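Long-range contacts in amidohydrolase 3 domain-containing protein (Pyrococcus horikoshii, PDB 3IGH), which is uncharacterised but probably acts as a metal-dependent hydrolase on carbon-nitrogen bonds other than peptide bonds: residues 394-399 and 441-447; 356-360 and 449-453; 187-191 and 217-221. All coordinates share one frame; numbering follows the deposited sequence. Where two conformers were deposited one is given.

How the contacts relate
Contacts 1 and 2 are neighbours, their centres about 7 Å apart, and both use helix 436-450. On the other side they use strands 395-397 and 357-360, which run parallel and side by side. Two backbone pairs join these strands: G396 N to L358 O and G396 O to V360 N. Along the chain contact 1 is nested inside the loop that contact 2 closes. Contact 3 closes earlier and joins helices 183-199 and 212-223. It lies about 25 Å from contact 1 and 24 Å from contact 2, centre to centre. One late helix is thus packed on two late barrel strands, while contact 3 pairs two helices of an earlier part of the same domain.

Contact 1 (394-399 and 441-447); sequences ELGFST and HSYTYGS
Strand 395-397 crosses helix 441-447 at -119°, with the axes only 5.9 Å apart. G396 and S447 bring their CA atoms within 3.7 Å, and a side chain on G396 would clash there. L395 O meets G446 CA at 3.3 Å in a CA-H...O contact. F397 N donates to S442 O at 3.2 Å, from above the carbonyl plane. This carbonyl lies in a pi-type turn of the helix. A second, weak bond runs from F397 N to S447 OG, whose hydroxyl also bonds F64 O. A water donates to both L395 O and S442 OG; the latter also bonds D438 O.

F397 has CG anti to its carbonyl carbon (chi1 -80°), which lays one ring face on S442 CB, 3.6 Å from the centroid. Its edge points to the face of Y443 in an offset edge-to-face pair, planes at 72°, while F397 CB sits over that same ring. A serine here would remove the ring, probably opening a gap over S442 CB and costing Y443 one aromatic partner, though F63 remains. T399 CG2 touches Y443 OH at 3.4 Å. The arrangement is strand-to-helix packing in the TIM-barrel fold of the amidohydrolases.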
loop_
_atom_site.group_PDB
_atom_site.type_symbol
_atom_site.label_atom_id
_atom_site.label_comp_id
_atom_site.label_asym_id
_atom_site.label_seq_id
_atom_site.Cartn_x
_atom_site.Cartn_y
_atom_site.Cartn_z
ATOM N N GLU A 394 -17.561 -17.799 -11.930
ATOM C CA GLU A 394 -16.114 -17.930 -11.848
ATOM C C GLU A 394 -15.793 -18.733 -10.589
ATOM O O GLU A 394 -16.304 -18.447 -9.505
ATOM C CB GLU A 394 -15.450 -16.560 -11.785
ATOM C CG GLU A 394 -13.967 -16.609 -12.043
ATOM C CD GLU A 394 -13.627 -16.566 -13.525
ATOM O OE1 GLU A 394 -12.958 -17.507 -14.013
ATOM O OE2 GLU A 394 -14.023 -15.588 -14.195
ATOM N N LEU A 395 -14.983 -19.770 -10.758
ATOM C CA LEU A 395 -14.724 -20.721 -9.692
ATOM C C LEU A 395 -13.224 -20.794 -9.441
ATOM O O LEU A 395 -12.445 -20.974 -10.374
ATOM C CB LEU A 395 -15.262 -22.093 -10.107
ATOM C CG LEU A 395 -15.379 -23.241 -9.109
ATOM C CD1 LEU A 395 -16.520 -22.998 -8.144
ATOM C CD2 LEU A 395 -15.629 -24.532 -9.870
ATOM N N GLY A 396 -12.825 -20.643 -8.182
ATOM C CA GLY A 396 -11.422 -20.768 -7.805
ATOM C C GLY A 396 -11.238 -21.951 -6.878
ATOM O O GLY A 396 -12.155 -22.305 -6.138
ATOM N N PHE A 397 -10.059 -22.570 -6.925
ATOM C CA PHE A 397 -9.765 -23.693 -6.035
ATOM C C PHE A 397 -8.898 -23.225 -4.877
ATOM O O PHE A 397 -8.071 -22.313 -5.012
ATOM C CB PHE A 397 -9.037 -24.824 -6.781
ATOM C CG PHE A 397 -9.940 -25.716 -7.612
ATOM C CD1 PHE A 397 -11.309 -25.482 -7.715
ATOM C CD2 PHE A 397 -9.392 -26.785 -8.320
ATOM C CE1 PHE A 397 -12.124 -26.301 -8.489
ATOM C CE2 PHE A 397 -10.190 -27.605 -9.099
ATOM C CZ PHE A 397 -11.567 -27.360 -9.184
ATOM N N SER A 398 -9.069 -23.890 -3.746
ATOM C CA SER A 398 -8.330 -23.570 -2.552
ATOM C C SER A 398 -8.281 -24.787 -1.639
ATOM O O SER A 398 -8.955 -25.780 -1.887
ATOM C CB SER A 398 -9.005 -22.405 -1.825
ATOM O OG SER A 398 -10.387 -22.629 -1.631
ATOM N N THR A 399 -7.492 -24.688 -0.575
ATOM C CA THR A 399 -7.314 -25.791 0.347
ATOM C C THR A 399 -7.868 -25.492 1.729
ATOM O O THR A 399 -8.074 -26.418 2.510
ATOM C CB THR A 399 -5.820 -26.161 0.514
ATOM O OG1 THR A 399 -5.071 -24.995 0.884
ATOM C CG2 THR A 399 -5.255 -26.745 -0.778
ATOM N N HIS A 441 -7.209 -24.861 -14.692
ATOM C CA HIS A 441 -7.755 -23.529 -14.938
ATOM C C HIS A 441 -8.325 -22.904 -13.657
ATOM O O HIS A 441 -8.067 -21.732 -13.372
ATOM C CB HIS A 441 -8.836 -23.581 -16.024
ATOM C CG HIS A 441 -9.571 -22.288 -16.211
ATOM N ND1 HIS A 441 -9.078 -21.256 -16.985
ATOM C CD2 HIS A 441 -10.764 -21.861 -15.732
ATOM C CE1 HIS A 441 -9.935 -20.251 -16.973
ATOM N NE2 HIS A 441 -10.966 -20.593 -16.219
ATOM N N SER A 442 -9.093 -23.691 -12.895
ATOM C CA SER A 442 -9.715 -23.213 -11.659
ATOM C C SER A 442 -8.685 -22.872 -10.591
ATOM O O SER A 442 -8.870 -21.926 -9.824
ATOM C CB SER A 442 -10.717 -24.235 -11.118
ATOM O OG SER A 442 -11.793 -24.420 -12.021
ATOM N N TYR A 443 -7.582 -23.618 -10.587
ATOM C CA TYR A 443 -6.515 -23.454 -9.612
ATOM C C TYR A 443 -5.469 -22.399 -10.022
ATOM O O TYR A 443 -4.479 -22.181 -9.319
ATOM C CB TYR A 443 -5.831 -24.799 -9.410
ATOM C CG TYR A 443 -5.510 -25.158 -7.976
ATOM C CD1 TYR A 443 -5.491 -26.490 -7.579
ATOM C CD2 TYR A 443 -5.214 -24.182 -7.021
ATOM C CE1 TYR A 443 -5.188 -26.850 -6.275
ATOM C CE2 TYR A 443 -4.914 -24.533 -5.701
ATOM C CZ TYR A 443 -4.903 -25.876 -5.334
ATOM O OH TYR A 443 -4.600 -26.255 -4.037
ATOM N N THR A 444 -5.662 -21.766 -11.172
ATOM C CA THR A 444 -4.736 -20.727 -11.616
ATOM C C THR A 444 -5.515 -19.446 -11.918
ATOM O O THR A 444 -5.666 -18.580 -11.039
ATOM C CB THR A 444 -3.861 -21.194 -12.824
ATOM O OG1 THR A 444 -4.712 -21.630 -13.893
ATOM C CG2 THR A 444 -2.931 -22.346 -12.422
ATOM N N TYR A 445 -6.041 -19.335 -13.139
ATOM C CA TYR A 445 -6.804 -18.152 -13.536
ATOM C C TYR A 445 -8.123 -18.018 -12.769
ATOM O O TYR A 445 -8.522 -16.907 -12.431
ATOM C CB TYR A 445 -7.044 -18.148 -15.047
ATOM C CG TYR A 445 -7.707 -16.905 -15.607
ATOM C CD1 TYR A 445 -7.022 -15.691 -15.682
ATOM C CD2 TYR A 445 -9.014 -16.959 -16.098
ATOM C CE1 TYR A 445 -7.634 -14.555 -16.214
ATOM C CE2 TYR A 445 -9.634 -15.835 -16.633
ATOM C CZ TYR A 445 -8.939 -14.640 -16.693
ATOM O OH TYR A 445 -9.555 -13.532 -17.219
ATOM N N GLY A 446 -8.769 -19.148 -12.477
ATOM C CA GLY A 446 -10.036 -19.157 -11.742
ATOM C C GLY A 446 -9.858 -18.530 -10.368
ATOM O O GLY A 446 -10.568 -17.589 -10.013
ATOM N N SER A 447 -8.859 -19.015 -9.634
ATOM C CA SER A 447 -8.509 -18.473 -8.316
ATOM C C SER A 447 -8.107 -16.997 -8.330
ATOM O O SER A 447 -8.488 -16.231 -7.438
ATOM C CB SER A 447 -7.388 -19.297 -7.715
ATOM O OG SER A 447 -7.890 -20.469 -7.105
HETATM O O HOH W 1 -12.955 -22.266 -12.976
#

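Contact 2 (356-360 and 449-453); sequences VRLSV and RVSLA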
loop_
_atom_site.group_PDB
_atom_site.type_symbol
_atom_site.label_atom_id
_atom_site.label_comp_id
_atom_site.label_asym_id
_atom_site.label_seq_id
_atom_site.Cartn_x
_atom_site.Cartn_y
_atom_site.Cartn_z
ATOM N N VAL A 356 -21.833 -13.692 -8.626
ATOM C CA VAL A 356 -20.902 -13.883 -7.511
ATOM C C VAL A 356 -19.719 -14.761 -7.933
ATOM O O VAL A 356 -19.816 -15.537 -8.896
ATOM C CB VAL A 356 -21.584 -14.441 -6.227
ATOM C CG1 VAL A 356 -22.644 -13.468 -5.703
ATOM C CG2 VAL A 356 -22.183 -15.819 -6.466
ATOM N N ARG A 357 -18.601 -14.584 -7.235
ATOM C CA ARG A 357 -17.410 -15.414 -7.398
ATOM C C ARG A 357 -17.427 -16.508 -6.335
ATOM O O ARG A 357 -17.918 -16.289 -5.240
ATOM C CB ARG A 357 -16.150 -14.551 -7.256
ATOM C CG ARG A 357 -15.876 -13.704 -8.486
ATOM C CD ARG A 357 -15.035 -12.478 -8.161
ATOM N NE ARG A 357 -15.750 -11.453 -7.402
ATOM C CZ ARG A 357 -15.333 -10.952 -6.237
ATOM N NH1 ARG A 357 -14.210 -11.387 -5.692
ATOM N NH2 ARG A 357 -16.027 -10.000 -5.626
ATOM N N LEU A 358 -16.915 -17.693 -6.667
ATOM C CA LEU A 358 -16.925 -18.814 -5.723
ATOM C C LEU A 358 -15.527 -19.384 -5.498
ATOM O O LEU A 358 -14.818 -19.701 -6.447
ATOM C CB LEU A 358 -17.861 -19.936 -6.204
ATOM C CG LEU A 358 -19.327 -19.639 -6.567
ATOM C CD1 LEU A 358 -19.988 -20.871 -7.172
ATOM C CD2 LEU A 358 -20.123 -19.165 -5.357
ATOM N N SER A 359 -15.147 -19.524 -4.229
ATOM C CA SER A 359 -13.918 -20.220 -3.872
ATOM C C SER A 359 -14.280 -21.531 -3.182
ATOM O O SER A 359 -14.899 -21.535 -2.120
ATOM C CB SER A 359 -13.058 -19.342 -2.965
ATOM O OG SER A 359 -11.912 -20.021 -2.518
ATOM N N VAL A 360 -13.904 -22.645 -3.802
ATOM C CA VAL A 360 -14.277 -23.961 -3.287
ATOM C C VAL A 360 -13.042 -24.770 -2.910
ATOM O O VAL A 360 -11.933 -24.467 -3.355
ATOM C CB VAL A 360 -15.142 -24.763 -4.301
ATOM C CG1 VAL A 360 -16.485 -24.066 -4.547
ATOM C CG2 VAL A 360 -14.403 -25.014 -5.609
ATOM N N ARG A 449 -9.043 -14.681 -10.627
ATOM C CA ARG A 449 -10.251 -13.910 -10.896
ATOM C C ARG A 449 -11.147 -13.803 -9.673
ATOM O O ARG A 449 -11.668 -12.724 -9.384
ATOM C CB ARG A 449 -11.029 -14.517 -12.065
ATOM C CG ARG A 449 -10.357 -14.307 -13.417
ATOM C CD ARG A 449 -10.618 -12.909 -13.959
ATOM N NE ARG A 449 -11.959 -12.839 -14.537
ATOM C CZ ARG A 449 -12.506 -11.746 -15.061
ATOM N NH1 ARG A 449 -11.834 -10.600 -15.084
ATOM N NH2 ARG A 449 -13.735 -11.799 -15.561
ATOM N N VAL A 450 -11.312 -14.916 -8.955
ATOM C CA VAL A 450 -12.089 -14.940 -7.697
ATOM C C VAL A 450 -11.499 -13.963 -6.647
ATOM O O VAL A 450 -12.233 -13.336 -5.870
ATOM C CB VAL A 450 -12.222 -16.416 -7.180
ATOM C CG1 VAL A 450 -12.706 -16.497 -5.736
ATOM C CG2 VAL A 450 -13.170 -17.193 -8.094
ATOM N N SER A 451 -10.176 -13.811 -6.680
ATOM C CA SER A 451 -9.447 -12.947 -5.755
ATOM C C SER A 451 -9.241 -11.535 -6.308
ATOM O O SER A 451 -8.520 -10.734 -5.709
ATOM C CB SER A 451 -8.079 -13.561 -5.451
ATOM O OG SER A 451 -8.203 -14.897 -4.994
ATOM N N LEU A 452 -9.854 -11.246 -7.459
ATOM C CA LEU A 452 -9.724 -9.944 -8.149
ATOM C C LEU A 452 -8.266 -9.583 -8.469
ATOM O O LEU A 452 -7.860 -8.431 -8.391
ATOM C CB LEU A 452 -10.445 -8.820 -7.379
ATOM C CG LEU A 452 -11.941 -9.042 -7.086
ATOM C CD1 LEU A 452 -12.528 -7.887 -6.252
ATOM C CD2 LEU A 452 -12.746 -9.236 -8.371
ATOM N N ALA A 453 -7.486 -10.592 -8.828
ATOM C CA ALA A 453 -6.090 -10.388 -9.209
ATOM C C ALA A 453 -6.047 -10.402 -10.720
ATOM O O ALA A 453 -5.889 -11.472 -11.326
ATOM C CB ALA A 453 -5.244 -11.501 -8.663
#
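R357 and V450 bury the most surface here, and L452 adds a smaller share. R357 reaches from strand 357-360 to the end of helix 436-450. Its CB and CG pass V450 CA, and R357 CD comes to 3.6 Å from R449 O. The chain then bends at chi3 (-71°), which turns the guanidinium back toward the helix end. R357 NH1 donates to V450 O at 2.8 Å, with an N-H...O angle of 142°. The oxygen lies nearly in the guanidinium plane, while the donor is tilted 32° from the carbonyl plane. NH2 forms a salt bridge with D310 and also bonds P334 O, so two nitrogens of the group are gripped and its rotation is fixed.

The helix ends in a Schellman motif with L452, at positive phi, as its C-prime residue. L452 N bonds R449 O at 3.0 Å. The turn brings the L452 side chain across R357 at about a right angle. L452 CG lies 3.5 Å from R357 NH1, and L452 CD2 sits over one face of the guanidinium, toward its rim.

V450 packs on the strand itself. V450 CG2, anti to the carbonyl carbon, comes to 3.4 Å from L358 O. V450 CG1 meets S359 CB at 4.0 Å. The hydroxyl of S359 is held by S66 OG, on strand 58-68.

Contact 3 (187-191 and 217-221); sequences VYYIK and ALFYL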
loop_
_atom_site.group_PDB
_atom_site.type_symbol
_atom_site.label_atom_id
_atom_site.label_comp_id
_atom_site.label_asym_id
_atom_site.label_seq_id
_atom_site.Cartn_x
_atom_site.Cartn_y
_atom_site.Cartn_z
ATOM N N VAL A 187 5.362 -13.200 12.162
ATOM C CA VAL A 187 6.367 -13.091 11.090
ATOM C C VAL A 187 6.995 -14.474 10.838
ATOM O O VAL A 187 7.088 -14.918 9.699
ATOM C CB VAL A 187 7.460 -12.000 11.387
ATOM C CG1 VAL A 187 8.612 -12.059 10.393
ATOM C CG2 VAL A 187 6.850 -10.599 11.376
ATOM N N TYR A 188 7.384 -15.147 11.919
ATOM C CA TYR A 188 7.970 -16.485 11.854
ATOM C C TYR A 188 7.006 -17.500 11.211
ATOM O O TYR A 188 7.406 -18.253 10.323
ATOM C CB TYR A 188 8.397 -16.925 13.259
ATOM C CG TYR A 188 8.897 -18.352 13.355
ATOM C CD1 TYR A 188 10.225 -18.663 13.080
ATOM C CD2 TYR A 188 8.044 -19.385 13.745
ATOM C CE1 TYR A 188 10.688 -19.973 13.170
ATOM C CE2 TYR A 188 8.494 -20.693 13.837
ATOM C CZ TYR A 188 9.815 -20.980 13.549
ATOM O OH TYR A 188 10.260 -22.276 13.648
ATOM N N TYR A 189 5.745 -17.501 11.655
ATOM C CA TYR A 189 4.741 -18.423 11.114
ATOM C C TYR A 189 4.457 -18.182 9.635
ATOM O O TYR A 189 4.366 -19.132 8.854
ATOM C CB TYR A 189 3.441 -18.353 11.909
ATOM C CG TYR A 189 3.530 -18.916 13.312
ATOM C CD1 TYR A 189 4.281 -20.059 13.586
ATOM C CD2 TYR A 189 2.839 -18.316 14.362
ATOM C CE1 TYR A 189 4.348 -20.585 14.878
ATOM C CE2 TYR A 189 2.907 -18.828 15.653
ATOM C CZ TYR A 189 3.664 -19.958 15.901
ATOM O OH TYR A 189 3.729 -20.461 17.177
ATOM N N ILE A 190 4.340 -16.913 9.246
ATOM C CA ILE A 190 4.057 -16.578 7.841
ATOM C C ILE A 190 5.245 -16.937 6.946
ATOM O O ILE A 190 5.062 -17.458 5.840
ATOM C CB ILE A 190 3.619 -15.091 7.665
ATOM C CG1 ILE A 190 2.258 -14.870 8.330
ATOM C CG2 ILE A 190 3.513 -14.721 6.174
ATOM C CD1 ILE A 190 1.960 -13.404 8.669
ATOM N N LYS A 191 6.462 -16.683 7.425
ATOM C CA LYS A 191 7.665 -17.089 6.676
ATOM C C LYS A 191 7.704 -18.608 6.472
ATOM O O LYS A 191 7.988 -19.084 5.377
ATOM C CB LYS A 191 8.943 -16.613 7.364
ATOM C CG LYS A 191 9.225 -15.120 7.174
ATOM C CD LYS A 191 10.588 -14.713 7.730
ATOM C CE LYS A 191 11.682 -14.860 6.683
ATOM N NZ LYS A 191 12.960 -14.247 7.136
ATOM N N ALA A 217 2.531 -8.106 10.751
ATOM C CA ALA A 217 3.559 -9.003 10.231
ATOM C C ALA A 217 3.660 -8.910 8.706
ATOM O O ALA A 217 4.757 -8.844 8.147
ATOM C CB ALA A 217 3.255 -10.439 10.656
ATOM N N LEU A 218 2.509 -8.911 8.039
ATOM C CA LEU A 218 2.472 -8.795 6.579
ATOM C C LEU A 218 3.080 -7.485 6.078
ATOM O O LEU A 218 3.869 -7.498 5.127
ATOM C CB LEU A 218 1.041 -8.965 6.045
ATOM C CG LEU A 218 0.418 -10.369 6.088
ATOM C CD1 LEU A 218 -1.069 -10.288 5.758
ATOM C CD2 LEU A 218 1.148 -11.351 5.147
ATOM N N PHE A 219 2.714 -6.373 6.726
ATOM C CA PHE A 219 3.296 -5.056 6.434
ATOM C C PHE A 219 4.822 -5.066 6.617
ATOM O O PHE A 219 5.551 -4.538 5.787
ATOM C CB PHE A 219 2.680 -3.961 7.325
ATOM C CG PHE A 219 1.330 -3.462 6.864
ATOM C CD1 PHE A 219 1.066 -3.232 5.509
ATOM C CD2 PHE A 219 0.341 -3.173 7.790
ATOM C CE1 PHE A 219 -0.186 -2.754 5.087
ATOM C CE2 PHE A 219 -0.908 -2.692 7.385
ATOM C CZ PHE A 219 -1.174 -2.486 6.027
ATOM N N TYR A 220 5.289 -5.676 7.704
ATOM C CA TYR A 220 6.725 -5.824 7.961
ATOM C C TYR A 220 7.426 -6.583 6.825
ATOM O O TYR A 220 8.407 -6.101 6.260
ATOM C CB TYR A 220 6.952 -6.544 9.304
ATOM C CG TYR A 220 8.401 -6.906 9.547
ATOM C CD1 TYR A 220 9.312 -5.951 10.005
ATOM C CD2 TYR A 220 8.868 -8.205 9.302
ATOM C CE1 TYR A 220 10.651 -6.281 10.221
ATOM C CE2 TYR A 220 10.197 -8.540 9.505
ATOM C CZ TYR A 220 11.081 -7.575 9.975
ATOM O OH TYR A 220 12.396 -7.908 10.179
ATOM N N LEU A 221 6.902 -7.759 6.486
ATOM C CA LEU A 221 7.496 -8.595 5.442
ATOM C C LEU A 221 7.518 -7.922 4.077
ATOM O O LEU A 221 8.505 -8.022 3.361
ATOM C CB LEU A 221 6.771 -9.939 5.354
ATOM C CG LEU A 221 7.031 -10.915 6.510
ATOM C CD1 LEU A 221 6.071 -12.064 6.417
ATOM C CD2 LEU A 221 8.479 -11.427 6.509
#
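Helices 187-191 and 217-221 cross at -68° with their axes 9.9 Å apart, and V187 and A217 have the nearest CA atoms, 5.0 Å from each other. This is apolar helix-helix packing within the TIM-barrel domain of the amidohydrolase family; no hydrogen bond joins the segments. Strand 202-210 lies between the two helices in the chain, and L218 touches it through F207 and V210. F219, on another side of helix 212-223, meets F251 of the second subunit edge-to-face.

V187 sits at the close end of the crossing, and its CG1 and CG2 have different partners. V187 CG2 rests on A217 CB at 3.7 Å and also reaches Y220 CD2. V187 CG1, anti to the backbone N (chi1 170°), turns to L221 CD2 at 3.9 Å. V187 and Y220 cross at about a right angle, with the methyls at CD2 and CE2 of Y220.

I190 points at the other helix and also uses two branches. I190 CD1 lies 3.8 Å from A217 CB and a little farther from L218 CD2. The A217 methyl thus meets both V187 and I190. L221 splits its methyls between partners. L221 CD2 takes V187 and the aliphatic part of K191, with K191 CG 3.8 Å away, while L221 CD1 meets I190 CG2 at 3.7 Å.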